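Local atomic coordinates of mandelate racemase/muconate lactonizing enzyme (Polaromonas sp., PDB entry 2OG9), a protein that probably interconverts the two enantiomers of mandelate or of a related hydroxy acid, as a member of the enolase superfamily with a capping domain and a TIM barrel. Residues Leu25-Pro30 and Phe337-Pro342; Thr45-Leu50 and Phe65-Arg70. One frame throughout, in Å; residues are numbered along the deposited sequence.

Contact 1: Leu25-Pro30 and Phe337-Pro342; sequences LPLATP and FEWLEP
The seam between the capping-domain sheet and the barrel domain of this enolase-superfamily fold is closed here by Leu25, near the end of strand 15-26, and Leu27, just beyond it, which meet Trp339, Leu340 and Pro342 of a barrel-domain loop. That loop makes a type I beta turn from Glu338 to Glu341, fastened by Glu341 N to Glu338 O (3.2 Å), with Trp339 and Leu340 at its two corners. Leu25 directs CB toward the turn and carries CG anti to its backbone N (chi1 173°), beside the carbonyl carbon. Its CD2 touches Trp339 O at 3.3 Å and Leu340 CD2 at 3.5 Å, a tight methyl pair whose side chains cross at about a right angle, while CD1 lies 4.4 Å from Pro342 CB. Two residues on, Leu27 sets CD2 4.0 Å from Trp339 CE3 and CD1 4.2 Å from CZ3 of the same indole, an oblique approach to the six-membered ring. Phe337 CE2 lies over one face of that indole near its rim, and Met44 and Ile47 also pack on Trp339. An alanine in place of Leu25 would probably open a gap beside Leu340 CD2 and Pro342 CB and leave Trp339 O without its methyl neighbours. No hydrogen bond joins the two segments, so the match between them rests on shape and dispersion, with the Trp339 carbonyl meeting the methyl groups of Leu25.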
ATOM      1  N   LEU A  25     -43.169  23.437  -4.743  1.00 27.52           N
ATOM      2  CA  LEU A  25     -43.518  23.632  -3.343  1.00 28.62           C
ATOM      3  C   LEU A  25     -43.036  24.983  -2.829  1.00 29.04           C
ATOM      4  O   LEU A  25     -41.832  25.233  -2.740  1.00 28.66           O
ATOM      5  CB  LEU A  25     -42.885  22.519  -2.503  1.00 28.60           C
ATOM      6  CG  LEU A  25     -42.994  22.614  -0.982  1.00 30.38           C
ATOM      7  CD1 LEU A  25     -44.453  22.491  -0.569  1.00 28.69           C
ATOM      8  CD2 LEU A  25     -42.159  21.505  -0.343  1.00 31.35           C
ATOM      9  N   PRO A  26     -43.969  25.883  -2.491  1.00 29.87           N
ATOM     10  CA  PRO A  26     -43.547  27.190  -1.986  1.00 30.94           C
ATOM     11  C   PRO A  26     -43.135  27.041  -0.526  1.00 32.61           C
ATOM     12  O   PRO A  26     -43.767  26.301   0.226  1.00 32.48           O
ATOM     13  CB  PRO A  26     -44.801  28.040  -2.162  1.00 31.83           C
ATOM     14  CG  PRO A  26     -45.884  27.068  -1.868  1.00 32.45           C
ATOM     15  CD  PRO A  26     -45.437  25.811  -2.607  1.00 29.82           C
ATOM     16  N   LEU A  27     -42.065  27.715  -0.127  1.00 32.42           N
ATOM     17  CA  LEU A  27     -41.614  27.621   1.252  1.00 35.53           C
ATOM     18  C   LEU A  27     -42.165  28.799   2.047  1.00 37.81           C
ATOM     19  O   LEU A  27     -42.077  29.947   1.611  1.00 37.62           O
ATOM     20  CB  LEU A  27     -40.084  27.600   1.311  1.00 34.77           C
ATOM     21  CG  LEU A  27     -39.412  26.440   0.561  1.00 34.55           C
ATOM     22  CD1 LEU A  27     -37.911  26.528   0.729  1.00 33.24           C
ATOM     23  CD2 LEU A  27     -39.924  25.111   1.090  1.00 34.04           C
ATOM     24  N   ALA A  28     -42.750  28.508   3.205  1.00 40.73           N
ATOM     25  CA  ALA A  28     -43.324  29.547   4.054  1.00 43.61           C
ATOM     26  C   ALA A  28     -42.241  30.521   4.492  1.00 45.53           C
ATOM     27  O   ALA A  28     -42.514  31.684   4.785  1.00 45.74           O
ATOM     28  CB  ALA A  28     -43.985  28.920   5.274  1.00 44.10           C
ATOM     29  N   THR A  29     -41.006  30.035   4.526  1.00 47.10           N
ATOM     30  CA  THR A  29     -39.878  30.852   4.938  1.00 48.33           C
ATOM     31  C   THR A  29     -38.684  30.713   3.998  1.00 47.54           C
ATOM     32  O   THR A  29     -38.054  29.658   3.934  1.00 47.81           O
ATOM     33  CB  THR A  29     -39.426  30.476   6.365  1.00 48.77           C
ATOM     34  OG1 THR A  29     -38.149  31.067   6.634  1.00 50.57           O
ATOM     35  CG2 THR A  29     -39.334  28.957   6.519  1.00 49.70           C
ATOM     36  N   PRO A  30     -38.362  31.782   3.252  1.00 47.12           N
ATOM     37  CA  PRO A  30     -37.230  31.765   2.319  1.00 47.22           C
ATOM     38  C   PRO A  30     -35.929  31.474   3.067  1.00 47.49           C
ATOM     39  O   PRO A  30     -35.773  31.867   4.225  1.00 47.24           O
ATOM     40  CB  PRO A  30     -37.251  33.172   1.732  1.00 47.21           C
ATOM     41  CG  PRO A  30     -38.706  33.516   1.756  1.00 47.84           C
ATOM     42  CD  PRO A  30     -39.116  33.040   3.128  1.00 47.82           C
ATOM     43  N   PHE A 337     -38.119  17.362   9.554  1.00 35.76           N
ATOM     44  CA  PHE A 337     -38.343  18.705   9.093  1.00 38.19           C
ATOM     45  C   PHE A 337     -39.648  18.715   8.284  1.00 36.89           C
ATOM     46  O   PHE A 337     -39.891  17.815   7.470  1.00 37.15           O
ATOM     47  CB  PHE A 337     -37.086  19.162   8.343  1.00 42.74           C
ATOM     48  CG  PHE A 337     -37.193  19.078   6.871  1.00 47.34           C
ATOM     49  CD1 PHE A 337     -37.288  17.853   6.210  1.00 48.90           C
ATOM     50  CD2 PHE A 337     -37.209  20.237   6.137  1.00 50.01           C
ATOM     51  CE1 PHE A 337     -37.383  17.812   4.824  1.00 50.44           C
ATOM     52  CE2 PHE A 337     -37.300  20.215   4.758  1.00 51.67           C
ATOM     53  CZ  PHE A 337     -37.396  18.998   4.093  1.00 51.01           C
ATOM     54  N   GLU A 338     -40.483  19.727   8.551  1.00 34.05           N
ATOM     55  CA  GLU A 338     -41.848  19.903   8.017  1.00 33.15           C
ATOM     56  C   GLU A 338     -42.117  20.434   6.614  1.00 29.92           C
ATOM     57  O   GLU A 338     -43.256  20.373   6.168  1.00 26.74           O
ATOM     58  CB  GLU A 338     -42.633  20.761   9.031  1.00 36.24           C
ATOM     59  CG  GLU A 338     -42.155  22.233   9.138  1.00 41.51           C
ATOM     60  CD  GLU A 338     -40.749  22.390   9.767  1.00 43.37           C
ATOM     61  OE1 GLU A 338     -40.438  21.694  10.761  1.00 45.33           O
ATOM     62  OE2 GLU A 338     -39.948  23.219   9.276  1.00 45.23           O
ATOM     63  N   TRP A 339     -41.102  20.895   5.889  1.00 26.92           N
ATOM     64  CA  TRP A 339     -41.358  21.491   4.556  1.00 26.10           C
ATOM     65  C   TRP A 339     -42.228  20.746   3.518  1.00 24.11           C
ATOM     66  O   TRP A 339     -43.015  21.370   2.801  1.00 22.78           O
ATOM     67  CB  TRP A 339     -40.045  21.864   3.848  1.00 28.98           C
ATOM     68  CG  TRP A 339     -39.117  22.724   4.643  1.00 33.08           C
ATOM     69  CD1 TRP A 339     -39.291  23.157   5.923  1.00 34.03           C
ATOM     70  CD2 TRP A 339     -37.826  23.195   4.230  1.00 34.96           C
ATOM     71  NE1 TRP A 339     -38.188  23.864   6.339  1.00 35.38           N
ATOM     72  CE2 TRP A 339     -37.274  23.903   5.319  1.00 35.24           C
ATOM     73  CE3 TRP A 339     -37.082  23.081   3.046  1.00 35.79           C
ATOM     74  CZ2 TRP A 339     -36.010  24.498   5.262  1.00 36.73           C
ATOM     75  CZ3 TRP A 339     -35.826  23.672   2.988  1.00 36.24           C
ATOM     76  CH2 TRP A 339     -35.302  24.373   4.092  1.00 36.26           C
ATOM     77  N   LEU A 340     -42.068  19.430   3.422  1.00 21.18           N
ATOM     78  CA  LEU A 340     -42.817  18.669   2.438  1.00 21.87           C
ATOM     79  C   LEU A 340     -44.243  18.272   2.813  1.00 20.65           C
ATOM     80  O   LEU A 340     -45.005  17.852   1.947  1.00 18.90           O
ATOM     81  CB  LEU A 340     -42.048  17.404   2.061  1.00 23.13           C
ATOM     82  CG  LEU A 340     -40.574  17.560   1.682  1.00 25.24           C
ATOM     83  CD1 LEU A 340     -40.078  16.235   1.103  1.00 26.92           C
ATOM     84  CD2 LEU A 340     -40.401  18.677   0.660  1.00 25.56           C
ATOM     85  N   GLU A 341     -44.606  18.397   4.085  1.00 20.47           N
ATOM     86  CA  GLU A 341     -45.939  17.997   4.544  1.00 23.28           C
ATOM     87  C   GLU A 341     -47.139  18.422   3.686  1.00 22.38           C
ATOM     88  O   GLU A 341     -48.045  17.625   3.466  1.00 23.60           O
ATOM     89  CB  GLU A 341     -46.153  18.453   5.993  1.00 21.79           C
ATOM     90  CG  GLU A 341     -45.159  17.833   6.966  1.00 24.79           C
ATOM     91  CD  GLU A 341     -45.477  18.141   8.419  1.00 26.75           C
ATOM     92  OE1 GLU A 341     -45.868  19.291   8.715  1.00 28.74           O
ATOM     93  OE2 GLU A 341     -45.322  17.235   9.265  1.00 26.90           O
ATOM     94  N   PRO A 342     -47.165  19.674   3.191  1.00 22.44           N
ATOM     95  CA  PRO A 342     -48.290  20.138   2.366  1.00 24.26           C
ATOM     96  C   PRO A 342     -48.562  19.297   1.114  1.00 24.36           C
ATOM     97  O   PRO A 342     -49.662  19.330   0.567  1.00 23.56           O
ATOM     98  CB  PRO A 342     -47.882  21.566   1.996  1.00 24.74           C
ATOM     99  CG  PRO A 342     -47.059  21.994   3.147  1.00 24.17           C
ATOM    100  CD  PRO A 342     -46.215  20.773   3.427  1.00 23.84           C
TER

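Contact 2: Thr45-Leu50 and Phe65-Arg70; sequences TEIAIL and FSYSKR
Ala48 O is gripped from the neighbouring strand by Ser68 N at 3.0 Å, in the plane of the carbonyl, and by a CA-H...O contact from Tyr67 CA at 3.2 Å. Ser68 O takes the Ala48 N-H in return, and Leu50 and Ser66 form the next antiparallel hydrogen-bonded pair of the hairpin. There Leu50 N lies 2.9 Å from Ser66 O but 42° out of the carbonyl plane. At the other end a water accepts from Arg70 N and donates to Glu46 O (2.6 Å), carrying the pairing past the last direct bonds. On one face Ile49 CD1 meets Tyr67 CB at 3.8 Å, and Ile47 CG2 lies 4.2 Å from Tyr67 CD1, those two side chains running side by side. The Tyr67 hydroxyl hydrogen-bonds Asp288 and Arg291 of the barrel domain. On the opposite face Leu50 CB abuts Ser66 OG at 3.4 Å, beneath helix 73-83, whose Gln76 hydrogen-bonds that hydroxyl. Lys69 N is hydrogen-bonded to Ser108 OG of a second subunit. The Ala48-Ser68 and Leu50-Ser66 pairs thus satisfy each other, other backbone groups find partners outside the hairpin, and side chains tie the sheet to barrel and helix.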
ATOM      1  N   THR A  45     -36.836  30.196  -2.253  1.00 38.24           N
ATOM      2  CA  THR A  45     -38.222  30.350  -1.827  1.00 37.87           C
ATOM      3  C   THR A  45     -39.135  29.188  -2.203  1.00 35.96           C
ATOM      4  O   THR A  45     -40.319  29.193  -1.861  1.00 33.66           O
ATOM      5  CB  THR A  45     -38.826  31.633  -2.416  1.00 39.97           C
ATOM      6  OG1 THR A  45     -38.863  31.531  -3.847  1.00 42.24           O
ATOM      7  CG2 THR A  45     -37.982  32.841  -2.027  1.00 40.72           C
ATOM      8  N   GLU A  46     -38.591  28.199  -2.903  1.00 33.22           N
ATOM      9  CA  GLU A  46     -39.387  27.049  -3.315  1.00 32.58           C
ATOM     10  C   GLU A  46     -38.531  25.832  -3.642  1.00 30.32           C
ATOM     11  O   GLU A  46     -37.317  25.942  -3.813  1.00 29.38           O
ATOM     12  CB  GLU A  46     -40.236  27.415  -4.536  1.00 33.66           C
ATOM     13  CG  GLU A  46     -39.457  28.100  -5.648  1.00 37.70           C
ATOM     14  CD  GLU A  46     -40.296  28.330  -6.888  1.00 40.26           C
ATOM     15  OE1 GLU A  46     -41.486  28.690  -6.749  1.00 41.10           O
ATOM     16  OE2 GLU A  46     -39.763  28.158  -8.004  1.00 42.09           O
ATOM     17  N   ILE A  47     -39.174  24.672  -3.716  1.00 27.94           N
ATOM     18  CA  ILE A  47     -38.486  23.428  -4.044  1.00 24.43           C
ATOM     19  C   ILE A  47     -39.281  22.718  -5.135  1.00 25.30           C
ATOM     20  O   ILE A  47     -40.492  22.521  -5.003  1.00 21.61           O
ATOM     21  CB  ILE A  47     -38.367  22.497  -2.814  1.00 26.37           C
ATOM     22  CG1 ILE A  47     -37.514  23.166  -1.736  1.00 24.02           C
ATOM     23  CG2 ILE A  47     -37.735  21.167  -3.223  1.00 24.58           C
ATOM     24  CD1 ILE A  47     -37.368  22.340  -0.472  1.00 26.98           C
ATOM     25  N   ALA A  48     -38.601  22.348  -6.218  1.00 22.55           N
ATOM     26  CA  ALA A  48     -39.257  21.660  -7.324  1.00 23.14           C
ATOM     27  C   ALA A  48     -39.332  20.168  -7.029  1.00 23.49           C
ATOM     28  O   ALA A  48     -38.307  19.522  -6.835  1.00 23.01           O
ATOM     29  CB  ALA A  48     -38.484  21.906  -8.623  1.00 24.36           C
ATOM     30  N   ILE A  49     -40.542  19.619  -6.997  1.00 21.01           N
ATOM     31  CA  ILE A  49     -40.716  18.200  -6.716  1.00 21.78           C
ATOM     32  C   ILE A  49     -41.188  17.474  -7.970  1.00 22.68           C
ATOM     33  O   ILE A  49     -42.123  17.921  -8.630  1.00 22.64           O
ATOM     34  CB  ILE A  49     -41.788  17.965  -5.615  1.00 22.04           C
ATOM     35  CG1 ILE A  49     -41.490  18.822  -4.377  1.00 20.14           C
ATOM     36  CG2 ILE A  49     -41.849  16.487  -5.266  1.00 23.36           C
ATOM     37  CD1 ILE A  49     -40.233  18.437  -3.629  1.00 20.42           C
ATOM     38  N   LEU A  50     -40.535  16.369  -8.312  1.00 21.41           N
ATOM     39  CA  LEU A  50     -40.954  15.588  -9.473  1.00 21.49           C
ATOM     40  C   LEU A  50     -41.694  14.352  -8.982  1.00 20.84           C
ATOM     41  O   LEU A  50     -41.104  13.475  -8.358  1.00 21.97           O
ATOM     42  CB  LEU A  50     -39.751  15.150 -10.316  1.00 22.78           C
ATOM     43  CG  LEU A  50     -40.090  14.130 -11.412  1.00 23.16           C
ATOM     44  CD1 LEU A  50     -41.005  14.780 -12.436  1.00 22.73           C
ATOM     45  CD2 LEU A  50     -38.818  13.619 -12.073  1.00 23.32           C
ATOM     46  N   PHE A  65     -40.940  10.103  -5.883  1.00 16.83           N
ATOM     47  CA  PHE A  65     -40.570  11.472  -6.202  1.00 19.20           C
ATOM     48  C   PHE A  65     -39.082  11.732  -6.075  1.00 18.51           C
ATOM     49  O   PHE A  65     -38.352  10.954  -5.472  1.00 18.49           O
ATOM     50  CB  PHE A  65     -41.348  12.452  -5.306  1.00 22.01           C
ATOM     51  CG  PHE A  65     -40.961  12.404  -3.849  1.00 25.14           C
ATOM     52  CD1 PHE A  65     -39.933  13.207  -3.363  1.00 28.74           C
ATOM     53  CD2 PHE A  65     -41.619  11.556  -2.967  1.00 27.14           C
ATOM     54  CE1 PHE A  65     -39.564  13.171  -2.018  1.00 29.52           C
ATOM     55  CE2 PHE A  65     -41.260  11.509  -1.618  1.00 30.39           C
ATOM     56  CZ  PHE A  65     -40.226  12.322  -1.144  1.00 30.02           C
ATOM     57  N   SER A  66     -38.642  12.816  -6.698  1.00 20.20           N
ATOM     58  CA  SER A  66     -37.262  13.267  -6.617  1.00 20.74           C
ATOM     59  C   SER A  66     -37.450  14.768  -6.447  1.00 20.17           C
ATOM     60  O   SER A  66     -38.591  15.244  -6.416  1.00 19.64           O
ATOM     61  CB  SER A  66     -36.470  12.933  -7.892  1.00 21.93           C
ATOM     62  OG  SER A  66     -37.052  13.505  -9.048  1.00 27.19           O
ATOM     63  N   TYR A  67     -36.367  15.524  -6.331  1.00 19.03           N
ATOM     64  CA  TYR A  67     -36.513  16.954  -6.127  1.00 21.52           C
ATOM     65  C   TYR A  67     -35.260  17.714  -6.525  1.00 22.04           C
ATOM     66  O   TYR A  67     -34.208  17.126  -6.768  1.00 20.16           O
ATOM     67  CB  TYR A  67     -36.809  17.229  -4.649  1.00 23.06           C
ATOM     68  CG  TYR A  67     -35.586  17.109  -3.765  1.00 26.37           C
ATOM     69  CD1 TYR A  67     -34.789  18.219  -3.493  1.00 28.19           C
ATOM     70  CD2 TYR A  67     -35.192  15.878  -3.250  1.00 28.77           C
ATOM     71  CE1 TYR A  67     -33.630  18.107  -2.732  1.00 32.02           C
ATOM     72  CE2 TYR A  67     -34.031  15.752  -2.487  1.00 31.21           C
ATOM     73  CZ  TYR A  67     -33.255  16.873  -2.233  1.00 32.47           C
ATOM     74  OH  TYR A  67     -32.098  16.767  -1.494  1.00 32.87           O
ATOM     75  N   SER A  68     -35.393  19.032  -6.583  1.00 21.77           N
ATOM     76  CA  SER A  68     -34.283  19.911  -6.901  1.00 23.12           C
ATOM     77  C   SER A  68     -34.424  21.159  -6.051  1.00 23.02           C
ATOM     78  O   SER A  68     -35.492  21.774  -6.008  1.00 21.23           O
ATOM     79  CB  SER A  68     -34.296  20.328  -8.374  1.00 23.81           C
ATOM     80  OG  SER A  68     -34.224  19.211  -9.234  1.00 26.44           O
ATOM     81  N   LYS A  69     -33.352  21.503  -5.350  1.00 25.11           N
ATOM     82  CA  LYS A  69     -33.313  22.716  -4.547  1.00 27.77           C
ATOM     83  C   LYS A  69     -32.493  23.620  -5.457  1.00 28.92           C
ATOM     84  O   LYS A  69     -31.330  23.334  -5.736  1.00 30.27           O
ATOM     85  CB  LYS A  69     -32.598  22.457  -3.222  1.00 29.34           C
ATOM     86  CG  LYS A  69     -33.458  21.697  -2.217  1.00 32.12           C
ATOM     87  CD  LYS A  69     -32.625  21.135  -1.072  1.00 36.04           C
ATOM     88  CE  LYS A  69     -33.102  21.652   0.276  1.00 37.71           C
ATOM     89  NZ  LYS A  69     -32.412  20.995   1.428  1.00 36.85           N
ATOM     90  N   ARG A  70     -33.117  24.688  -5.938  1.00 28.56           N
ATOM     91  CA  ARG A  70     -32.492  25.616  -6.875  1.00 29.34           C
ATOM     92  C   ARG A  70     -32.609  24.983  -8.265  1.00 27.04           C
ATOM     93  O   ARG A  70     -33.479  24.146  -8.479  1.00 27.82           O
ATOM     94  CB  ARG A  70     -31.030  25.902  -6.497  1.00 30.37           C
ATOM     95  CG  ARG A  70     -30.912  26.637  -5.161  1.00 36.14           C
ATOM     96  CD  ARG A  70     -29.488  27.059  -4.831  1.00 41.31           C
ATOM     97  NE  ARG A  70     -29.394  27.620  -3.483  1.00 44.75           N
ATOM     98  CZ  ARG A  70     -29.978  28.751  -3.092  1.00 47.57           C
ATOM     99  NH1 ARG A  70     -30.704  29.462  -3.947  1.00 49.92           N
ATOM    100  NH2 ARG A  70     -29.845  29.168  -1.838  1.00 48.62           N
TER
HETATM  101  O   HOH W   1     -35.591  25.685  -5.782  1.00 30.83           O

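In the fold
Contacts 1 and 2 lie with their centres 11 Å apart, and both reach one antiparallel sheet, contact 1 through strand 15-26 and contact 2 through strands 46-56 and 61-69, with 46-56 in the middle. Probable backbone hydrogen bonds from Leu25 N to Ile47 O and from Leu27 N to Thr45 O stitch them together, and Trp339 CE3 packs on Ile47 CD1 at 3.6 Å. Along the chain the hairpin of contact 2 is nested inside the long loop that contact 1 closes, a loop of some 300 residues containing most of the barrel domain. The sheet is therefore held to the barrel from three adjacent strands, next to the unmodelled residues 32-43, consistent with the mobile capping loop known in relatives.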